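Local atomic coordinates of beta-mannosidase (Trichoderma harzianum, PDB entry 4CVU), a protein that probably hydrolyses beta-linked mannose from the non-reducing ends of oligosaccharides, as a fungal enzyme of glycoside hydrolase family 2. Residues A[682-687]-A[845-850]; A[690-695]-A[743-748]; A[716-721]-A[725-730]; A[852-857]-A[884-889]. One frame throughout, in Å; residues are numbered along the deposited sequence.

Interaction 1. Residues A[682-687]-A[845-850]. With CD (cadmium ion), chain Y.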
# COMPACT_ATOMS: atom_id res chain seq x y z
N MET A 682 8.65 25.42 17.90
CA MET A 682 7.59 25.94 18.79
C MET A 682 7.60 25.27 20.18
O MET A 682 7.49 25.96 21.17
CB MET A 682 6.21 25.89 18.16
CG MET A 682 5.20 26.80 18.88
SD MET A 682 3.49 26.58 18.32
CE MET A 682 3.27 24.89 18.82
N TYR A 683 7.79 23.95 20.25
CA TYR A 683 7.80 23.28 21.55
C TYR A 683 9.00 23.75 22.36
O TYR A 683 8.87 24.07 23.55
CB TYR A 683 7.80 21.74 21.41
CG TYR A 683 6.46 21.13 21.05
CD1 TYR A 683 5.71 21.65 20.00
CD2 TYR A 683 5.99 19.99 21.67
CE1 TYR A 683 4.51 21.09 19.63
CE2 TYR A 683 4.79 19.41 21.29
CZ TYR A 683 4.08 19.97 20.26
OH TYR A 683 2.88 19.45 19.86
N LYS A 684 10.17 23.84 21.70
CA LYS A 684 11.40 24.38 22.31
C LYS A 684 11.13 25.75 22.89
O LYS A 684 11.49 26.04 24.04
CB LYS A 684 12.48 24.49 21.26
CG LYS A 684 13.78 25.07 21.72
CD LYS A 684 14.60 25.56 20.52
CE LYS A 684 15.91 26.16 20.90
NZ LYS A 684 16.66 26.63 19.69
N SER A 685 10.52 26.58 22.07
CA SER A 685 10.17 27.93 22.50
C SER A 685 9.26 27.94 23.76
O SER A 685 9.40 28.82 24.66
CB SER A 685 9.51 28.69 21.36
OG SER A 685 9.24 30.04 21.74
N GLU A 686 8.32 27.00 23.84
CA GLU A 686 7.48 26.92 25.01
C GLU A 686 8.22 26.29 26.18
O GLU A 686 8.16 26.81 27.27
CB GLU A 686 6.16 26.20 24.73
CG GLU A 686 5.22 27.02 23.87
CD GLU A 686 3.83 26.44 23.76
OE1 GLU A 686 3.24 26.04 24.75
OE2 GLU A 686 3.30 26.43 22.65
N ILE A 687 8.90 25.17 25.96
CA ILE A 687 9.55 24.51 27.07
C ILE A 687 10.58 25.39 27.80
O ILE A 687 10.67 25.35 29.03
CB ILE A 687 10.28 23.23 26.63
CG1 ILE A 687 9.25 22.18 26.21
CG2 ILE A 687 11.12 22.76 27.82
CD1 ILE A 687 9.82 20.94 25.53
N HIS A 845 25.30 21.61 27.02
CA HIS A 845 24.11 21.89 26.24
C HIS A 845 24.51 22.69 25.01
O HIS A 845 25.24 23.65 25.13
CB HIS A 845 23.14 22.74 27.09
CG HIS A 845 21.87 23.06 26.41
ND1 HIS A 845 21.44 24.35 26.19
CD2 HIS A 845 20.92 22.25 25.89
CE1 HIS A 845 20.28 24.31 25.58
NE2 HIS A 845 19.94 23.05 25.39
N HIS A 846 24.03 22.29 23.84
CA HIS A 846 24.24 22.95 22.56
C HIS A 846 22.95 23.62 22.11
O HIS A 846 21.88 23.11 22.31
CB HIS A 846 24.75 21.97 21.52
CG HIS A 846 26.03 21.31 21.91
ND1 HIS A 846 26.07 20.26 22.81
CD2 HIS A 846 27.32 21.61 21.62
CE1 HIS A 846 27.33 19.92 23.02
NE2 HIS A 846 28.11 20.72 22.31
N ASN A 847 23.07 24.77 21.51
CA ASN A 847 21.93 25.55 21.08
C ASN A 847 22.39 26.57 20.04
O ASN A 847 23.61 26.66 19.75
CB ASN A 847 21.29 26.24 22.29
CG ASN A 847 19.86 26.66 22.05
OD1 ASN A 847 19.33 26.59 20.93
ND2 ASN A 847 19.20 27.06 23.11
N HIS A 848 21.45 27.29 19.45
CA HIS A 848 21.77 28.36 18.51
C HIS A 848 20.73 29.48 18.53
O HIS A 848 19.59 29.27 18.95
CB HIS A 848 21.90 27.80 17.10
CG HIS A 848 20.60 27.69 16.38
ND1 HIS A 848 19.56 26.91 16.83
CD2 HIS A 848 20.14 28.31 15.27
CE1 HIS A 848 18.53 27.03 16.02
NE2 HIS A 848 18.86 27.86 15.05
N PHE A 849 21.10 30.65 18.02
CA PHE A 849 20.16 31.73 17.81
C PHE A 849 20.32 32.34 16.42
O PHE A 849 21.41 32.79 16.04
CB PHE A 849 20.33 32.84 18.83
CG PHE A 849 19.51 34.06 18.51
CD1 PHE A 849 18.11 34.00 18.52
CD2 PHE A 849 20.10 35.26 18.19
CE1 PHE A 849 17.34 35.13 18.23
CE2 PHE A 849 19.34 36.39 17.90
CZ PHE A 849 17.95 36.32 17.91
N LEU A 850 19.22 32.35 15.68
CA LEU A 850 19.18 32.90 14.37
C LEU A 850 18.38 34.20 14.44
O LEU A 850 17.22 34.19 14.84
CB LEU A 850 18.50 31.91 13.45
CG LEU A 850 18.77 32.04 11.96
CD1 LEU A 850 20.18 31.58 11.61
CD2 LEU A 850 17.73 31.24 11.20
CD CD Y . 19.95 24.39 16.91
O HOH W 1 16.95 29.39 19.98
O HOH W 2 19.15 23.35 14.47
O HOH W 3 22.32 23.12 17.62
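K684 reaches from helix 664-692 to N847 and H848 on strand 841-849, an outer strand of a four-stranded antiparallel sheet in the Ig-like part of this family 2 enzyme. With CG anti to the backbone N (chi1 178°), the extended arm of K684 crosses most of the space between backbones whose closest CA atoms, those of K684 and N847, are 10.7 Å apart. The tight part is the bond from K684 NZ to N847 OD1, 2.9 Å long and directed at a lone pair in the carbonyl plane. OD1 is gripped twice, since H848 N also donates to it at 2.7 Å, though from 37° above the carbonyl plane and not on a lone pair, while N847 ND2 is tied to A742 O; together these bonds fix the amide's rotation. A leucine in place of N847 would probably leave the ammonium of K684 without its protein acceptor here and release the bond to A742. The looser part is wet: one water accepts from K684 NZ and donates to H848 O, each at 2.8 Å. Further out, H848 ND1 binds a cadmium ion, which two waters also coordinate, each 2.8 Å from the metal.

Interaction 2. Residues A[690-695]-A[743-748]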
# COMPACT_ATOMS: atom_id res chain seq x y z
N TYR A 690 8.64 27.85 29.94
CA TYR A 690 8.10 27.20 31.14
C TYR A 690 9.21 26.94 32.18
O TYR A 690 9.03 27.21 33.37
CB TYR A 690 7.37 25.88 30.82
CG TYR A 690 6.15 26.03 29.93
CD1 TYR A 690 5.25 27.08 30.11
CD2 TYR A 690 5.93 25.14 28.85
CE1 TYR A 690 4.17 27.24 29.26
CE2 TYR A 690 4.85 25.30 28.01
CZ TYR A 690 3.96 26.34 28.21
OH TYR A 690 2.85 26.50 27.36
N ARG A 691 10.35 26.42 31.72
CA ARG A 691 11.45 26.11 32.62
C ARG A 691 12.08 27.30 33.31
O ARG A 691 12.38 27.21 34.47
CB ARG A 691 12.54 25.39 31.91
CG ARG A 691 12.11 23.98 31.54
CD ARG A 691 13.34 23.22 31.11
NE ARG A 691 14.28 22.98 32.21
CZ ARG A 691 15.37 22.21 32.09
NH1 ARG A 691 15.63 21.61 30.92
NH2 ARG A 691 16.17 22.00 33.12
N ARG A 692 12.35 28.35 32.56
CA ARG A 692 12.79 29.65 33.14
C ARG A 692 11.85 30.16 34.24
O ARG A 692 12.26 30.85 35.20
CB ARG A 692 12.91 30.69 32.03
CG ARG A 692 13.38 32.06 32.53
CD ARG A 692 13.42 33.13 31.47
NE ARG A 692 12.09 33.44 30.95
CZ ARG A 692 11.85 34.32 29.99
NH1 ARG A 692 12.83 35.00 29.41
NH2 ARG A 692 10.59 34.51 29.57
N GLY A 693 10.56 29.90 34.06
CA GLY A 693 9.56 30.26 35.05
C GLY A 693 9.77 29.67 36.44
O GLY A 693 9.20 30.16 37.39
N SER A 694 10.59 28.62 36.55
CA SER A 694 10.97 28.03 37.84
C SER A 694 11.57 29.07 38.77
O SER A 694 11.38 28.99 39.97
CB SER A 694 11.99 26.90 37.64
OG SER A 694 13.23 27.40 37.12
N GLY A 695 12.32 30.01 38.19
CA GLY A 695 12.95 31.10 38.96
C GLY A 695 12.24 32.45 38.96
O GLY A 695 12.82 33.43 39.40
N SER A 743 19.34 29.24 27.03
CA SER A 743 18.16 29.42 26.22
C SER A 743 18.11 30.84 25.67
O SER A 743 18.36 31.79 26.42
CB SER A 743 16.90 29.14 27.05
OG SER A 743 16.81 27.77 27.46
N ALA A 744 17.78 30.98 24.38
CA ALA A 744 17.73 32.28 23.71
C ALA A 744 16.30 32.75 23.56
O ALA A 744 15.50 32.07 22.95
CB ALA A 744 18.38 32.21 22.33
N PHE A 745 16.01 33.91 24.11
CA PHE A 745 14.68 34.52 24.07
C PHE A 745 14.74 35.74 23.17
O PHE A 745 15.48 36.69 23.45
CB PHE A 745 14.24 34.97 25.47
CG PHE A 745 13.88 33.84 26.39
CD1 PHE A 745 14.85 33.16 27.10
CD2 PHE A 745 12.57 33.46 26.55
CE1 PHE A 745 14.53 32.12 27.96
CE2 PHE A 745 12.22 32.42 27.40
CZ PHE A 745 13.20 31.75 28.11
N TRP A 746 13.96 35.73 22.10
CA TRP A 746 13.99 36.82 21.13
C TRP A 746 12.68 37.58 21.14
O TRP A 746 11.64 37.06 20.75
CB TRP A 746 14.28 36.29 19.73
CG TRP A 746 14.47 37.39 18.67
CD1 TRP A 746 14.95 38.66 18.86
CD2 TRP A 746 14.20 37.26 17.27
NE1 TRP A 746 14.99 39.34 17.67
CE2 TRP A 746 14.54 38.50 16.68
CE3 TRP A 746 13.71 36.22 16.46
CZ2 TRP A 746 14.38 38.73 15.30
CZ3 TRP A 746 13.55 36.45 15.09
CH2 TRP A 746 13.89 37.70 14.53
N ASN A 747 12.72 38.81 21.64
CA ASN A 747 11.60 39.70 21.49
C ASN A 747 11.79 40.38 20.14
O ASN A 747 12.62 41.26 20.00
CB ASN A 747 11.54 40.71 22.64
CG ASN A 747 10.29 41.56 22.60
OD1 ASN A 747 9.73 41.80 21.53
ND2 ASN A 747 9.84 42.01 23.77
N TYR A 748 11.04 39.95 19.14
CA TYR A 748 11.30 40.39 17.76
C TYR A 748 10.63 41.71 17.39
O TYR A 748 10.96 42.28 16.37
CB TYR A 748 10.96 39.30 16.74
CG TYR A 748 9.57 38.69 16.87
CD1 TYR A 748 8.44 39.38 16.43
CD2 TYR A 748 9.39 37.41 17.41
CE1 TYR A 748 7.17 38.82 16.53
CE2 TYR A 748 8.13 36.84 17.51
CZ TYR A 748 7.03 37.55 17.08
OH TYR A 748 5.78 37.00 17.18
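The helical turn bearing R692 and the strand bearing F745 keep their backbones well apart, the closest CA atoms being those of R692 and S743 at 8.8 Å. Residues 693-695 form a 3-10 segment, and R691 O just before it accepts from S694 N at 3.1 Å and from S694 OG at 2.8 Å. Residues 743-747 are extended. The gap is bridged by two side chains coming from opposite directions. R692 runs straight out to CD and then bends (chi3 65°), which lays its guanidinium flat on the F745 ring: the planes differ by 6°, and R692 CZ stands 3.6 Å from the ring centroid, 25° off the normal. The overlap is offset: R692 NH1 sits over the middle of the ring, and CE2 of F745 lies 3.2 Å from R692 CZ. This cation-pi stack joins helix 664-692 to strand 740-747, an outer strand of a three-stranded antiparallel sheet in the Ig-like region. W756, on the adjoining strand 752-759, adds a second cation-pi partner for R692 and also meets the F745 ring. With only a methyl group at F745, as in alanine, the guanidinium would probably lose the surface it lies on, opening a gap beside W756. A sodium ion lies about 4 Å from the side chain of R692.

Interaction 3. Residues A[716-721]-A[725-730]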
# COMPACT_ATOMS: atom_id res chain seq x y z
N THR A 716 -0.50 14.50 13.49
CA THR A 716 -0.91 14.79 14.88
C THR A 716 0.09 15.61 15.69
O THR A 716 1.12 16.08 15.20
CB THR A 716 -1.07 13.48 15.68
OG1 THR A 716 0.25 13.07 16.09
CG2 THR A 716 -1.79 12.30 14.88
N TRP A 717 -0.16 15.71 16.98
CA TRP A 717 0.75 16.38 17.92
C TRP A 717 1.91 15.48 18.42
O TRP A 717 2.73 15.91 19.23
CB TRP A 717 -0.04 16.93 19.13
CG TRP A 717 -1.21 17.82 18.85
CD1 TRP A 717 -1.25 19.19 19.03
CD2 TRP A 717 -2.55 17.45 18.44
NE1 TRP A 717 -2.46 19.68 18.67
CE2 TRP A 717 -3.29 18.65 18.33
CE3 TRP A 717 -3.16 16.24 18.11
CZ2 TRP A 717 -4.62 18.67 17.89
CZ3 TRP A 717 -4.49 16.25 17.69
CH2 TRP A 717 -5.21 17.47 17.58
N ALA A 718 1.98 14.21 17.95
CA ALA A 718 2.96 13.27 18.44
C ALA A 718 4.38 13.69 18.14
O ALA A 718 4.64 14.42 17.16
CB ALA A 718 2.69 11.88 17.84
N GLY A 719 5.31 13.29 19.03
CA GLY A 719 6.72 13.37 18.78
C GLY A 719 7.24 12.00 18.31
O GLY A 719 8.25 11.94 17.67
N LEU A 720 6.56 10.94 18.66
CA LEU A 720 6.95 9.55 18.27
C LEU A 720 5.82 8.98 17.45
O LEU A 720 4.68 8.95 17.89
CB LEU A 720 7.16 8.69 19.50
CG LEU A 720 8.10 9.19 20.62
CD1 LEU A 720 8.09 8.18 21.75
CD2 LEU A 720 9.51 9.48 20.17
N GLU A 721 6.17 8.47 16.28
CA GLU A 721 5.23 8.01 15.29
C GLU A 721 4.86 6.55 15.67
O GLU A 721 5.46 5.97 16.61
CB GLU A 721 5.82 8.19 13.86
CG GLU A 721 6.15 9.65 13.48
CD GLU A 721 6.98 9.79 12.20
OE1 GLU A 721 7.18 8.80 11.47
OE2 GLU A 721 7.42 10.92 11.88
N ARG A 725 9.23 5.82 15.40
CA ARG A 725 10.22 6.66 14.72
C ARG A 725 10.10 8.04 15.33
O ARG A 725 9.01 8.51 15.49
CB ARG A 725 9.87 6.82 13.22
CG ARG A 725 10.84 7.76 12.47
CD ARG A 725 10.55 7.93 11.00
NE ARG A 725 10.95 6.73 10.27
CZ ARG A 725 12.13 6.53 9.66
NH1 ARG A 725 13.08 7.45 9.65
NH2 ARG A 725 12.37 5.35 9.06
N TRP A 726 11.22 8.65 15.59
CA TRP A 726 11.32 10.03 16.08
C TRP A 726 11.07 11.06 14.97
O TRP A 726 11.71 11.06 13.94
CB TRP A 726 12.70 10.23 16.66
CG TRP A 726 12.90 9.57 17.97
CD1 TRP A 726 12.37 8.42 18.37
CD2 TRP A 726 13.65 10.08 19.07
NE1 TRP A 726 12.77 8.12 19.66
CE2 TRP A 726 13.56 9.12 20.11
CE3 TRP A 726 14.44 11.20 19.27
CZ2 TRP A 726 14.18 9.29 21.33
CZ3 TRP A 726 15.08 11.36 20.48
CH2 TRP A 726 14.91 10.41 21.51
N LYS A 727 10.17 12.00 15.25
CA LYS A 727 10.08 13.24 14.51
C LYS A 727 11.27 14.09 14.90
O LYS A 727 12.15 13.64 15.64
CB LYS A 727 8.78 13.99 14.85
CG LYS A 727 7.50 13.24 14.48
CD LYS A 727 6.29 14.18 14.44
CE LYS A 727 5.00 13.40 14.18
NZ LYS A 727 3.72 14.15 14.26
N VAL A 728 11.29 15.32 14.39
CA VAL A 728 12.25 16.32 14.80
C VAL A 728 12.03 16.70 16.27
O VAL A 728 13.00 16.90 16.98
CB VAL A 728 12.22 17.58 13.91
CG1 VAL A 728 13.21 18.64 14.38
CG2 VAL A 728 12.55 17.23 12.48
N LEU A 729 10.77 16.74 16.72
CA LEU A 729 10.43 17.19 18.09
C LEU A 729 11.23 16.57 19.25
O LEU A 729 11.77 17.26 20.09
CB LEU A 729 8.94 17.01 18.36
CG LEU A 729 8.47 17.24 19.79
CD1 LEU A 729 8.77 18.67 20.26
CD2 LEU A 729 6.98 16.97 19.79
N PRO A 730 11.26 15.25 19.32
CA PRO A 730 11.92 14.61 20.46
C PRO A 730 13.41 14.86 20.54
O PRO A 730 13.96 14.74 21.63
CB PRO A 730 11.60 13.08 20.26
CG PRO A 730 11.14 12.99 18.86
CD PRO A 730 10.51 14.30 18.49
O HOH W 4 2.23 12.17 13.37
O HOH W 5 10.06 11.29 11.58
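Two nearly straight backbone bonds join segments 716-721 and 725-730: E721 N donates to R725 O at 2.9 Å (N-H...O 172°), and K727 N to G719 O at 3.1 Å (167°). They flank L720 and W726, which form a single antiparallel bridge on the approach to helix 729-736. Most of the side-chain bonds run to partners outside the two segments. K727, extended beyond CG, runs along the other segment and offers NZ weakly to A718 O, while a water at 2.6 Å and S599 OG give NZ further partners. The carboxylate of E721 is held by T605 and S602 at OE1; at OE2 a water donates both to it and to W726 O. Although E721 and R725 lie side by side, OE1 of E721 is 4.5 Å from R725 NE, beyond a salt bridge, and R725 NH1 bonds to H891 O instead. An ST turn, A718 N to T716 OG1 at 2.8 Å, shapes the chain at 716-718. The apolar layer lies beyond: L720 CD2 makes a CH-pi contact 3.7 Å from the centroid of the five-membered ring of W726, on the face that P730 CB also covers. L729 CD2 packs 3.7 Å from G719 CA, where a side chain would be tightly crowded. The buried charges thus lean on hydroxyls, carbonyls and ordered water, while the backbone bonds set the turn itself.

Interaction 4. Residues A[852-857]-A[884-889]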
# COMPACT_ATOMS: atom_id res chain seq x y z
N VAL A 852 17.07 36.03 12.23
CA VAL A 852 15.91 36.09 11.34
C VAL A 852 15.18 34.75 11.40
O VAL A 852 15.67 33.82 12.01
CB VAL A 852 16.34 36.40 9.89
CG1 VAL A 852 16.94 37.80 9.78
CG2 VAL A 852 17.31 35.34 9.38
N TRP A 853 14.03 34.66 10.74
CA TRP A 853 13.29 33.40 10.67
C TRP A 853 14.04 32.46 9.75
O TRP A 853 14.78 32.91 8.87
CB TRP A 853 11.84 33.61 10.20
CG TRP A 853 11.11 34.55 11.09
CD1 TRP A 853 10.63 35.77 10.76
CD2 TRP A 853 10.84 34.38 12.49
NE1 TRP A 853 10.05 36.37 11.86
CE2 TRP A 853 10.16 35.53 12.93
CE3 TRP A 853 11.07 33.35 13.41
CZ2 TRP A 853 9.74 35.70 14.26
CZ3 TRP A 853 10.65 33.51 14.73
CH2 TRP A 853 10.00 34.68 15.14
N PRO A 854 13.88 31.15 9.96
CA PRO A 854 14.62 30.23 9.10
C PRO A 854 14.45 30.51 7.61
O PRO A 854 15.42 30.40 6.86
CB PRO A 854 14.08 28.86 9.49
CG PRO A 854 13.58 29.02 10.87
CD PRO A 854 13.18 30.47 11.07
N ASN A 855 13.24 30.91 7.18
CA ASN A 855 13.03 31.21 5.75
C ASN A 855 13.73 32.42 5.20
O ASN A 855 13.71 32.65 4.01
CB ASN A 855 11.51 31.28 5.38
CG ASN A 855 10.75 32.36 6.14
OD1 ASN A 855 11.32 33.09 6.95
ND2 ASN A 855 9.44 32.39 5.94
N GLN A 856 14.34 33.22 6.07
CA GLN A 856 15.06 34.41 5.66
C GLN A 856 16.58 34.21 5.63
O GLN A 856 17.30 35.06 5.11
CB GLN A 856 14.70 35.53 6.62
CG GLN A 856 13.24 35.94 6.49
CD GLN A 856 12.80 36.97 7.51
OE1 GLN A 856 13.01 36.82 8.73
NE2 GLN A 856 12.14 38.00 7.02
N ALA A 857 17.05 33.10 6.20
CA ALA A 857 18.47 32.84 6.31
C ALA A 857 19.08 32.51 4.96
O ALA A 857 18.62 31.59 4.27
CB ALA A 857 18.74 31.68 7.26
N SER A 884 25.77 24.46 8.25
CA SER A 884 24.55 23.72 7.99
C SER A 884 23.58 23.92 9.12
O SER A 884 23.93 23.68 10.27
CB SER A 884 24.88 22.23 7.86
OG SER A 884 23.71 21.51 8.10
N LEU A 885 22.34 24.34 8.82
CA LEU A 885 21.30 24.50 9.84
C LEU A 885 20.34 23.32 9.80
O LEU A 885 19.99 22.85 8.72
CB LEU A 885 20.51 25.80 9.61
CG LEU A 885 21.33 27.08 9.63
CD1 LEU A 885 20.43 28.31 9.42
CD2 LEU A 885 22.06 27.15 10.95
N TYR A 886 19.90 22.87 10.98
CA TYR A 886 18.88 21.84 11.12
C TYR A 886 19.39 20.60 10.38
O TYR A 886 18.66 20.08 9.57
CB TYR A 886 17.52 22.22 10.52
CG TYR A 886 16.87 23.41 11.21
CD1 TYR A 886 16.13 23.24 12.34
CD2 TYR A 886 17.04 24.66 10.72
CE1 TYR A 886 15.54 24.35 13.02
CE2 TYR A 886 16.46 25.78 11.37
CZ TYR A 886 15.70 25.59 12.50
OH TYR A 886 15.09 26.68 13.21
N THR A 887 20.64 20.23 10.63
CA THR A 887 21.24 19.00 10.04
C THR A 887 20.46 17.82 10.51
O THR A 887 20.20 17.73 11.71
CB THR A 887 22.70 18.89 10.51
OG1 THR A 887 23.36 20.14 10.27
CG2 THR A 887 23.47 17.78 9.79
N TRP A 888 20.16 16.85 9.62
CA TRP A 888 19.13 15.88 9.92
C TRP A 888 19.51 14.57 9.29
O TRP A 888 19.60 14.52 8.09
CB TRP A 888 17.78 16.35 9.34
CG TRP A 888 16.65 15.39 9.61
CD1 TRP A 888 16.03 14.56 8.70
CD2 TRP A 888 16.05 15.11 10.88
NE1 TRP A 888 15.05 13.81 9.33
CE2 TRP A 888 15.06 14.12 10.67
CE3 TRP A 888 16.23 15.62 12.16
CZ2 TRP A 888 14.28 13.63 11.69
CZ3 TRP A 888 15.45 15.11 13.19
CH2 TRP A 888 14.50 14.13 12.96
N LEU A 889 19.66 13.56 10.13
CA LEU A 889 19.91 12.19 9.72
C LEU A 889 18.61 11.47 9.70
O LEU A 889 17.80 11.64 10.60
CB LEU A 889 20.84 11.54 10.72
CG LEU A 889 22.23 12.19 10.82
CD1 LEU A 889 22.81 11.96 12.20
CD2 LEU A 889 23.15 11.64 9.79
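Close to the corner where L885 and Y886 meet segment 852-857, T887 OG1 is held by two partners: S884 OG donates to it at 2.6 Å, and it is also hydrogen-bonded to F904 O. The pair spans the bend at 885-886, where Y886 adopts a left-handed backbone conformation (phi 58°, psi 48°) before strand 884-890 of the C-terminal Ig-fold domain resumes. Y886 and P854 make the closest approach. The OH of Y886 comes within 3.6 Å of P854 CG, the two side chains crossing at a slant, and is hydrogen-bonded to D681 OD2 on helix 664-692. Alongside, A857 CB meets L885 CD1 at 4.3 Å, a light apolar touch. Segment 852-857, in the link between strands 841-849 and 864-869, holds a short 3-10 turn at 854-856: Q856 N donates to W853 O at 2.9 Å, and W853 N in return to a lone pair of Q856 OE1 at 3.1 Å. No hydrogen bond crosses between the two segments. The side chain of Y886 lies about 6 Å from a bound cadmium ion. Cohesion between the segments is therefore apolar and slight, and it is the bond from Y886 to D681 that gives the corner a polar tie to the helix.

How the interactions relate
Helix 664-692 serves interactions 1 and 2, whose centres are 10 Å apart; their strands also meet, W746 CB lying 3.6 Å from F849 CE1, where the rings pack edge-to-face. Following the chain past H848, L850 CD1 touches L885 CD1 at 3.9 Å and so joins interaction 1 to interaction 4. The cadmium ion bound by H848 is the one near Y886. Interaction 3 touches interactions 1 and 4: L729 CD1 packs 3.4 Å from Y683 CD2, and W888 CH2 reaches V728 CA at 3.6 Å. Interactions 2 and 3 do not touch, their nearest atoms being about 11 Å apart, but W853 CH2 and Y748 CD2, 3.6 Å apart, connect interactions 2 and 4.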